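Local coordinates for protein Non-canonical purine NTP pyrophosphatase (Staphylococcus aureus, PDB 4BNQ) that probably hydrolyses non-canonical purine nucleoside triphosphates such as XTP, dITP and ITP to their monophosphates and diphosphate, cleansing the nucleotide pool with the aid of magnesium, at residues Glu3-Ala7 / Lys62-Ala66; Asp110-Gln114 / Gly137-Asp141; Phe36-Glu40 / Leu51-Ala56. All coordinates share one frame; numbering follows the deposited sequence.

Contact 1. Residues Glu3-Ala7 / Lys62-Ala66; sequences EIVIA and KTVIA
Val5 and Ala7 hold the strand of Ile65 through two backbone hydrogen bonds. Ile65 N gives its hydrogen to Val5 O over 2.9 Å, and Ala7 N gives its own to Ile65 O over 2.6 Å, both nearly straight. Ile65 is thus gripped at both N and O, the pattern of a parallel bridge with Ile6 opposite, where Ile6 CA also lies 3.3 Å from Ile65 O in a CA-H...O contact. Toward Lys62 the backbones diverge and a water fills in, accepting from Val5 N and donating to Thr63 O. The two strand segments meet at 43°, and the single bridge joins the short parallel pair 3-6 and 25-28 to the long strand 64-73 of the main antiparallel sheet, in the elongated alpha/beta fold of the HAM1 family. On one face the side chain of Ile65 runs beside that of Ile6, pointing the same way, with their CG1 atoms 3.8 Å apart. Ile65 CG1 sits between backbone N and carbonyl carbon (chi1 64°), and its extended end carries CD1 to 3.6 Å from CD1 of Ile4, whose chain crosses it at about a right angle. On the other face Val5 CG1 meets Val64 CG1 at 4.0 Å, and Ala7 CB approaches Ala66 CB at 4.1 Å. At the exposed margin Glu3 OE1 and Lys62 NZ form a long salt bridge of 3.9 Å. Farther out, Val26 packs on Ile4 and Ile6, Met121 on Ile65, and Ala56 of helix 45-60 on Ala7 and Val64.

Contact 2. Residues Asp110-Gln114 / Gly137-Asp141; sequences DRRAQ and GEIAD
The open end of the long beta hairpin formed by strands 112-123 and 126-139 brings Arg111, Arg112 and Ala113 against Gly137, Glu138 and Ile139. Ala113 and Gly137 make an antiparallel hydrogen-bonded pair: Ala113 N donates to Gly137 O at 2.9 Å, from above the carbonyl plane (39° out of it), and Gly137 N answers to Ala113 O at 3.1 Å. Arg112 and Glu138 follow as a non-hydrogen-bonded pair, and Ile139 N then reaches Arg111 O at 2.8 Å, the last backbone bond between these two segments. Ala113 CB packs on Ile139 CD1 at 3.6 Å, and Leu71 of strand 64-73 touches both side chains. On the face of Arg112 and Glu138, Arg112 grips Asp110 side-on: NE goes to OD1 and NH2 to OD2, each oxygen met on its syn side. Phe74 adds a cation-pi contact to this guanidinium, and Pro158 of the second subunit packs on Arg112, so the hairpin end takes part in the dimer. The Arg111 chain runs past the carbonyl of Ile139, its CD 3.1 Å from Ile139 O, bends at chi3 (114°), and bonds through NE to Thr108 O; its NH1 lies 2.9 Å from Ala140 O, which sits at the guanidinium edge, in plane.

Contact 3. Residues Phe36-Glu40 / Leu51-Ala56; sequences FDVEE and LKSEAA. With PO4 (phosphate ion), chain C.
Val38 and Phe36 pack on Ala55 and Ala56 of helix 45-60, laying the loop 36-40 of the probable HAM1-family active site, with its predicted magnesium ligand Glu39, along the helix. The tight part is apolar. Val38 straddles the helix surface: CG2 touches Ala55 CB at 3.7 Å, while CG1, anti to the backbone N (chi1 179°), lies against the carbonyl of Leu51, 3.9 Å from its O. Beside it the Phe36 ring brings its CZ to 4.0 Å from Ala56 CB, and meets Lys52 O at its edge, in the ring plane. That carbonyl already accepts the helix bond from Ala56 N. Ala7 backs both Phe36 and Ala56, and Asn9, a predicted substrate residue, bonds to Phe36 O.

The loose side is at Glu39, whose exposed side chain heads away from the helix; Leu51 CD1 merely brushes Glu39 O at 3.8 Å. Toward the pocket, packing gives way to charges. Lys52 NZ, presented by a chain bent at chi3 (-70°), is held by Asp68, the predicted proton acceptor, and by Asp67 O. It also faces O3 of a phosphate ion, probably from the crystallisation liquor, which Ser8, Asn9 and Lys13 bind as well; the modelled separation is too short to be trusted. Glu40 joins Lys52 in a salt bridge with a weak hydrogen bond, Lys52 NZ to Glu40 OE2 at 3.4 Å.

In the fold
Contacts 1 and 3 are neighbours, with centres 12 Å apart, and contact 3 is nested inside the chain loop that contact 1 closes. Helix 45-60 leads into strand 64-73 and packs back on it: Ser53 and Ala56 touch Val64, Ala66 and Ala7 of contact 1, bringing the N-terminal strand, the loop 36-40 and the start of the long strand together around the predicted substrate and magnesium sites. Contact 2 comes later in the chain, on the opposite side of its centre, 32 Å from contact 1 and 31 Å from contact 3 between centres. Strand 64-73 pairs with strand 112-123, linking the predicted magnesium and phosphate-binding side to the hairpin's open end, near the predicted substrate residue Tyr151 and the second subunit.

Contact 1. Residues Glu3-Ala7 / Lys62-Ala66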
loop_
_atom_site.group_PDB
_atom_site.type_symbol
_atom_site.label_atom_id
_atom_site.label_comp_id
_atom_site.label_asym_id
_atom_site.label_seq_id
_atom_site.Cartn_x
_atom_site.Cartn_y
_atom_site.Cartn_z
ATOM N N GLU A 3 -9.478 14.187 -17.409
ATOM C CA GLU A 3 -8.399 15.112 -17.062
ATOM C C GLU A 3 -8.171 15.186 -15.568
ATOM O O GLU A 3 -9.126 15.198 -14.782
ATOM C CB GLU A 3 -8.747 16.520 -17.531
ATOM C CG GLU A 3 -8.199 16.908 -18.879
ATOM C CD GLU A 3 -8.669 18.292 -19.297
ATOM O OE1 GLU A 3 -9.331 18.972 -18.476
ATOM O OE2 GLU A 3 -8.383 18.700 -20.443
ATOM N N ILE A 4 -6.905 15.286 -15.179
ATOM C CA ILE A 4 -6.594 15.578 -13.789
ATOM C C ILE A 4 -5.562 16.706 -13.663
ATOM O O ILE A 4 -4.504 16.678 -14.303
ATOM C CB ILE A 4 -6.179 14.305 -13.018
ATOM C CG1 ILE A 4 -6.139 14.587 -11.520
ATOM C CG2 ILE A 4 -4.850 13.776 -13.513
ATOM C CD1 ILE A 4 -5.964 13.340 -10.688
ATOM N N VAL A 5 -5.896 17.724 -12.876
ATOM C CA VAL A 5 -4.988 18.839 -12.661
ATOM C C VAL A 5 -4.186 18.585 -11.392
ATOM O O VAL A 5 -4.744 18.329 -10.311
ATOM C CB VAL A 5 -5.748 20.162 -12.547
ATOM C CG1 VAL A 5 -4.782 21.315 -12.225
ATOM C CG2 VAL A 5 -6.551 20.438 -13.846
ATOM N N ILE A 6 -2.870 18.628 -11.522
ATOM C CA ILE A 6 -2.020 18.394 -10.365
ATOM C C ILE A 6 -1.281 19.665 -9.923
ATOM O O ILE A 6 -0.467 20.226 -10.667
ATOM C CB ILE A 6 -1.017 17.286 -10.648
ATOM C CG1 ILE A 6 -1.771 16.031 -11.141
ATOM C CG2 ILE A 6 -0.201 16.996 -9.403
ATOM C CD1 ILE A 6 -0.881 14.956 -11.621
ATOM N N ALA A 7 -1.569 20.112 -8.704
ATOM C CA ALA A 7 -1.036 21.375 -8.208
ATOM C C ALA A 7 0.361 21.152 -7.632
ATOM O O ALA A 7 0.602 21.327 -6.434
ATOM C CB ALA A 7 -1.945 21.958 -7.182
ATOM N N LYS A 62 -11.862 24.523 -10.057
ATOM C CA LYS A 62 -11.810 23.143 -10.539
ATOM C C LYS A 62 -11.405 22.237 -9.382
ATOM O O LYS A 62 -10.758 22.680 -8.423
ATOM C CB LYS A 62 -10.697 22.966 -11.594
ATOM C CG LYS A 62 -10.888 23.599 -12.949
ATOM C CD LYS A 62 -9.950 22.893 -13.967
ATOM C CE LYS A 62 -10.491 22.998 -15.404
ATOM N NZ LYS A 62 -9.713 22.207 -16.410
ATOM N N THR A 63 -11.731 20.957 -9.505
ATOM C CA THR A 63 -11.099 19.928 -8.694
ATOM C C THR A 63 -9.622 19.735 -9.097
ATOM O O THR A 63 -9.293 19.664 -10.284
ATOM C CB THR A 63 -11.835 18.593 -8.834
ATOM O OG1 THR A 63 -13.129 18.711 -8.237
ATOM C CG2 THR A 63 -11.058 17.479 -8.132
ATOM N N VAL A 64 -8.728 19.685 -8.109
ATOM C CA VAL A 64 -7.316 19.404 -8.374
ATOM C C VAL A 64 -6.750 18.460 -7.307
ATOM O O VAL A 64 -7.389 18.202 -6.281
ATOM C CB VAL A 64 -6.462 20.686 -8.354
ATOM C CG1 VAL A 64 -7.160 21.821 -9.095
ATOM C CG2 VAL A 64 -6.184 21.070 -6.927
ATOM N N ILE A 65 -5.555 17.936 -7.546
ATOM C CA ILE A 65 -4.838 17.246 -6.485
ATOM C C ILE A 65 -3.468 17.869 -6.252
ATOM O O ILE A 65 -2.852 18.428 -7.153
ATOM C CB ILE A 65 -4.652 15.744 -6.757
ATOM C CG1 ILE A 65 -3.779 15.521 -7.992
ATOM C CG2 ILE A 65 -5.994 15.061 -6.912
ATOM C CD1 ILE A 65 -3.431 14.037 -8.235
ATOM N N ALA A 66 -2.975 17.735 -5.037
ATOM C CA ALA A 66 -1.621 18.144 -4.755
ATOM C C ALA A 66 -0.919 17.015 -4.022
ATOM O O ALA A 66 -1.556 16.039 -3.605
ATOM C CB ALA A 66 -1.597 19.417 -3.943
HETATM O O HOH W 1 -8.179 17.642 -11.842
#

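Contact 2. Residues Asp110-Gln114 / Gly137-Asp141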
loop_
_atom_site.group_PDB
_atom_site.type_symbol
_atom_site.label_atom_id
_atom_site.label_comp_id
_atom_site.label_asym_id
_atom_site.label_seq_id
_atom_site.Cartn_x
_atom_site.Cartn_y
_atom_site.Cartn_z
ATOM N N ASP A 110 22.423 1.276 10.835
ATOM C CA ASP A 110 20.982 1.116 10.685
ATOM C C ASP A 110 20.486 2.229 9.758
ATOM O O ASP A 110 20.183 3.329 10.212
ATOM C CB ASP A 110 20.296 1.200 12.055
ATOM C CG ASP A 110 18.773 1.159 11.964
ATOM O OD1 ASP A 110 18.227 0.733 10.920
ATOM O OD2 ASP A 110 18.110 1.546 12.952
ATOM N N ARG A 111 20.412 1.940 8.462
ATOM C CA ARG A 111 20.072 2.967 7.479
ATOM C C ARG A 111 18.613 2.917 7.026
ATOM O O ARG A 111 18.269 3.442 5.954
ATOM C CB ARG A 111 20.980 2.844 6.255
ATOM C CG ARG A 111 22.446 2.521 6.571
ATOM C CD ARG A 111 23.351 3.100 5.510
ATOM N NE ARG A 111 24.184 4.143 6.082
ATOM C CZ ARG A 111 24.641 5.190 5.420
ATOM N NH1 ARG A 111 24.344 5.362 4.144
ATOM N NH2 ARG A 111 25.396 6.072 6.052
ATOM N N ARG A 112 17.761 2.290 7.831
ATOM C CA ARG A 112 16.350 2.189 7.490
ATOM C C ARG A 112 15.748 3.573 7.267
ATOM O O ARG A 112 16.048 4.526 7.998
ATOM C CB ARG A 112 15.580 1.424 8.566
ATOM C CG ARG A 112 15.890 -0.084 8.580
ATOM C CD ARG A 112 15.227 -0.756 9.761
ATOM N NE ARG A 112 15.679 -0.155 11.014
ATOM C CZ ARG A 112 15.079 -0.300 12.190
ATOM N NH1 ARG A 112 13.981 -1.034 12.311
ATOM N NH2 ARG A 112 15.587 0.301 13.256
ATOM N N ALA A 113 14.927 3.680 6.231
ATOM C CA ALA A 113 14.257 4.930 5.910
ATOM C C ALA A 113 12.945 4.576 5.241
ATOM O O ALA A 113 12.702 3.418 4.890
ATOM C CB ALA A 113 15.106 5.800 4.991
ATOM N N GLN A 114 12.107 5.579 5.049
ATOM C CA GLN A 114 10.786 5.360 4.502
ATOM C C GLN A 114 10.445 6.548 3.621
ATOM O O GLN A 114 10.747 7.693 3.976
ATOM C CB GLN A 114 9.810 5.282 5.673
ATOM C CG GLN A 114 8.381 4.973 5.334
ATOM C CD GLN A 114 7.483 5.133 6.546
ATOM O OE1 GLN A 114 7.555 6.147 7.254
ATOM N NE2 GLN A 114 6.642 4.133 6.803
ATOM N N GLY A 137 12.595 1.238 2.741
ATOM C CA GLY A 137 13.883 0.967 2.136
ATOM C C GLY A 137 15.013 1.332 3.086
ATOM O O GLY A 137 14.812 1.469 4.299
ATOM N N GLU A 138 16.205 1.492 2.523
ATOM C CA GLU A 138 17.394 1.793 3.293
ATOM C C GLU A 138 18.103 2.858 2.523
ATOM O O GLU A 138 17.914 2.962 1.306
ATOM C CB GLU A 138 18.294 0.557 3.396
ATOM C CG GLU A 138 17.671 -0.591 4.181
ATOM C CD GLU A 138 18.558 -1.828 4.239
ATOM O OE1 GLU A 138 19.243 -2.120 3.231
ATOM O OE2 GLU A 138 18.566 -2.515 5.290
ATOM N N ILE A 139 18.915 3.653 3.214
ATOM C CA ILE A 139 19.694 4.664 2.527
ATOM C C ILE A 139 20.981 3.983 2.096
ATOM O O ILE A 139 21.688 3.410 2.927
ATOM C CB ILE A 139 20.010 5.860 3.432
ATOM C CG1 ILE A 139 18.715 6.478 3.966
ATOM C CG2 ILE A 139 20.882 6.890 2.691
ATOM C CD1 ILE A 139 17.785 7.010 2.888
ATOM N N ALA A 140 21.285 4.022 0.800
ATOM C CA ALA A 140 22.498 3.368 0.300
ATOM C C ALA A 140 23.742 4.152 0.696
ATOM O O ALA A 140 23.656 5.213 1.331
ATOM C CB ALA A 140 22.438 3.201 -1.202
ATOM N N ASP A 141 24.899 3.639 0.299
ATOM C CA ASP A 141 26.156 4.306 0.624
ATOM C C ASP A 141 26.579 5.279 -0.480
ATOM O O ASP A 141 27.699 5.771 -0.487
ATOM C CB ASP A 141 27.265 3.278 0.878
ATOM C CG ASP A 141 27.559 2.432 -0.334
ATOM O OD1 ASP A 141 26.864 2.585 -1.356
ATOM O OD2 ASP A 141 28.486 1.598 -0.281
HETATM O O HOH W 2 20.764 -0.778 6.596
#

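Contact 3. Residues Phe36-Glu40 / Leu51-Ala56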
loop_
_atom_site.group_PDB
_atom_site.type_symbol
_atom_site.label_atom_id
_atom_site.label_comp_id
_atom_site.label_asym_id
_atom_site.label_seq_id
_atom_site.Cartn_x
_atom_site.Cartn_y
_atom_site.Cartn_z
ATOM N N PHE A 36 2.870 29.399 -10.031
ATOM C CA PHE A 36 2.254 28.852 -8.834
ATOM C C PHE A 36 3.271 28.842 -7.698
ATOM O O PHE A 36 4.387 28.326 -7.843
ATOM C CB PHE A 36 1.829 27.408 -9.099
ATOM C CG PHE A 36 0.876 26.856 -8.081
ATOM C CD1 PHE A 36 -0.344 27.471 -7.845
ATOM C CD2 PHE A 36 1.175 25.701 -7.394
ATOM C CE1 PHE A 36 -1.226 26.949 -6.918
ATOM C CE2 PHE A 36 0.292 25.174 -6.470
ATOM C CZ PHE A 36 -0.906 25.797 -6.234
ATOM N N ASP A 37 2.891 29.404 -6.562
ATOM C CA ASP A 37 3.819 29.507 -5.444
ATOM C C ASP A 37 3.017 29.618 -4.151
ATOM O O ASP A 37 2.646 30.715 -3.738
ATOM C CB ASP A 37 4.715 30.741 -5.631
ATOM C CG ASP A 37 5.753 30.882 -4.531
ATOM O OD1 ASP A 37 5.834 29.981 -3.665
ATOM O OD2 ASP A 37 6.513 31.880 -4.546
ATOM N N VAL A 38 2.729 28.483 -3.534
ATOM C CA VAL A 38 2.008 28.473 -2.271
ATOM C C VAL A 38 2.987 28.352 -1.107
ATOM O O VAL A 38 3.887 27.505 -1.116
ATOM C CB VAL A 38 0.988 27.317 -2.201
ATOM C CG1 VAL A 38 0.279 27.323 -0.854
ATOM C CG2 VAL A 38 -0.018 27.416 -3.331
ATOM N N GLU A 39 2.816 29.201 -0.103
ATOM C CA GLU A 39 3.652 29.120 1.093
ATOM C C GLU A 39 3.395 27.841 1.923
ATOM O O GLU A 39 2.363 27.717 2.591
ATOM C CB GLU A 39 3.433 30.359 1.949
ATOM C CG GLU A 39 4.547 30.617 2.947
ATOM C CD GLU A 39 5.868 31.035 2.302
ATOM O OE1 GLU A 39 5.855 31.500 1.136
ATOM O OE2 GLU A 39 6.922 30.899 2.974
ATOM N N GLU A 40 4.327 26.891 1.887
ATOM C CA GLU A 40 4.160 25.656 2.660
ATOM C C GLU A 40 4.448 25.908 4.144
ATOM O O GLU A 40 5.560 25.689 4.626
ATOM C CB GLU A 40 5.001 24.490 2.089
ATOM C CG GLU A 40 4.439 23.895 0.776
ATOM C CD GLU A 40 5.344 22.845 0.118
ATOM O OE1 GLU A 40 5.795 21.892 0.809
ATOM O OE2 GLU A 40 5.590 22.966 -1.109
ATOM N N LEU A 51 -2.794 22.727 1.652
ATOM C CA LEU A 51 -2.598 24.125 1.301
ATOM C C LEU A 51 -2.451 24.246 -0.217
ATOM O O LEU A 51 -3.009 25.148 -0.838
ATOM C CB LEU A 51 -1.372 24.714 2.033
ATOM C CG LEU A 51 -1.460 24.960 3.548
ATOM C CD1 LEU A 51 -0.065 25.168 4.141
ATOM C CD2 LEU A 51 -2.328 26.169 3.860
ATOM N N LYS A 52 -1.719 23.327 -0.831
ATOM C CA LYS A 52 -1.517 23.434 -2.274
ATOM C C LYS A 52 -2.785 23.139 -3.066
ATOM O O LYS A 52 -3.133 23.904 -3.965
ATOM C CB LYS A 52 -0.312 22.601 -2.743
ATOM C CG LYS A 52 1.050 23.206 -2.293
ATOM C CD LYS A 52 2.256 22.325 -2.654
ATOM C CE LYS A 52 2.286 21.052 -1.820
ATOM N NZ LYS A 52 3.596 20.354 -1.912
ATOM N N SER A 53 -3.493 22.058 -2.723
ATOM C CA SER A 53 -4.680 21.682 -3.495
ATOM C C SER A 53 -5.799 22.706 -3.343
ATOM O O SER A 53 -6.443 23.078 -4.328
ATOM C CB SER A 53 -5.191 20.290 -3.114
ATOM O OG SER A 53 -5.559 20.268 -1.756
ATOM N N GLU A 54 -6.028 23.168 -2.115
ATOM C CA GLU A 54 -7.069 24.168 -1.882
ATOM C C GLU A 54 -6.771 25.479 -2.605
ATOM O O GLU A 54 -7.672 26.106 -3.177
ATOM C CB GLU A 54 -7.321 24.361 -0.381
ATOM C CG GLU A 54 -8.037 23.154 0.188
ATOM C CD GLU A 54 -8.464 23.303 1.637
ATOM O OE1 GLU A 54 -8.043 24.278 2.310
ATOM O OE2 GLU A 54 -9.205 22.410 2.114
ATOM N N ALA A 55 -5.502 25.868 -2.630
ATOM C CA ALA A 55 -5.141 27.122 -3.286
ATOM C C ALA A 55 -5.373 27.059 -4.799
ATOM O O ALA A 55 -5.910 28.003 -5.386
ATOM C CB ALA A 55 -3.700 27.516 -2.962
ATOM N N ALA A 56 -4.992 25.945 -5.427
ATOM C CA ALA A 56 -5.189 25.792 -6.871
ATOM C C ALA A 56 -6.674 25.733 -7.184
ATOM O O ALA A 56 -7.146 26.334 -8.151
ATOM C CB ALA A 56 -4.505 24.550 -7.377
HETATM P P PO4 C . 5.594 20.613 -4.888
HETATM O O1 PO4 C . 4.665 19.437 -5.196
HETATM O O2 PO4 C . 7.027 20.134 -4.874
HETATM O O3 PO4 C . 5.247 21.159 -3.515
HETATM O O4 PO4 C . 5.425 21.695 -5.916
#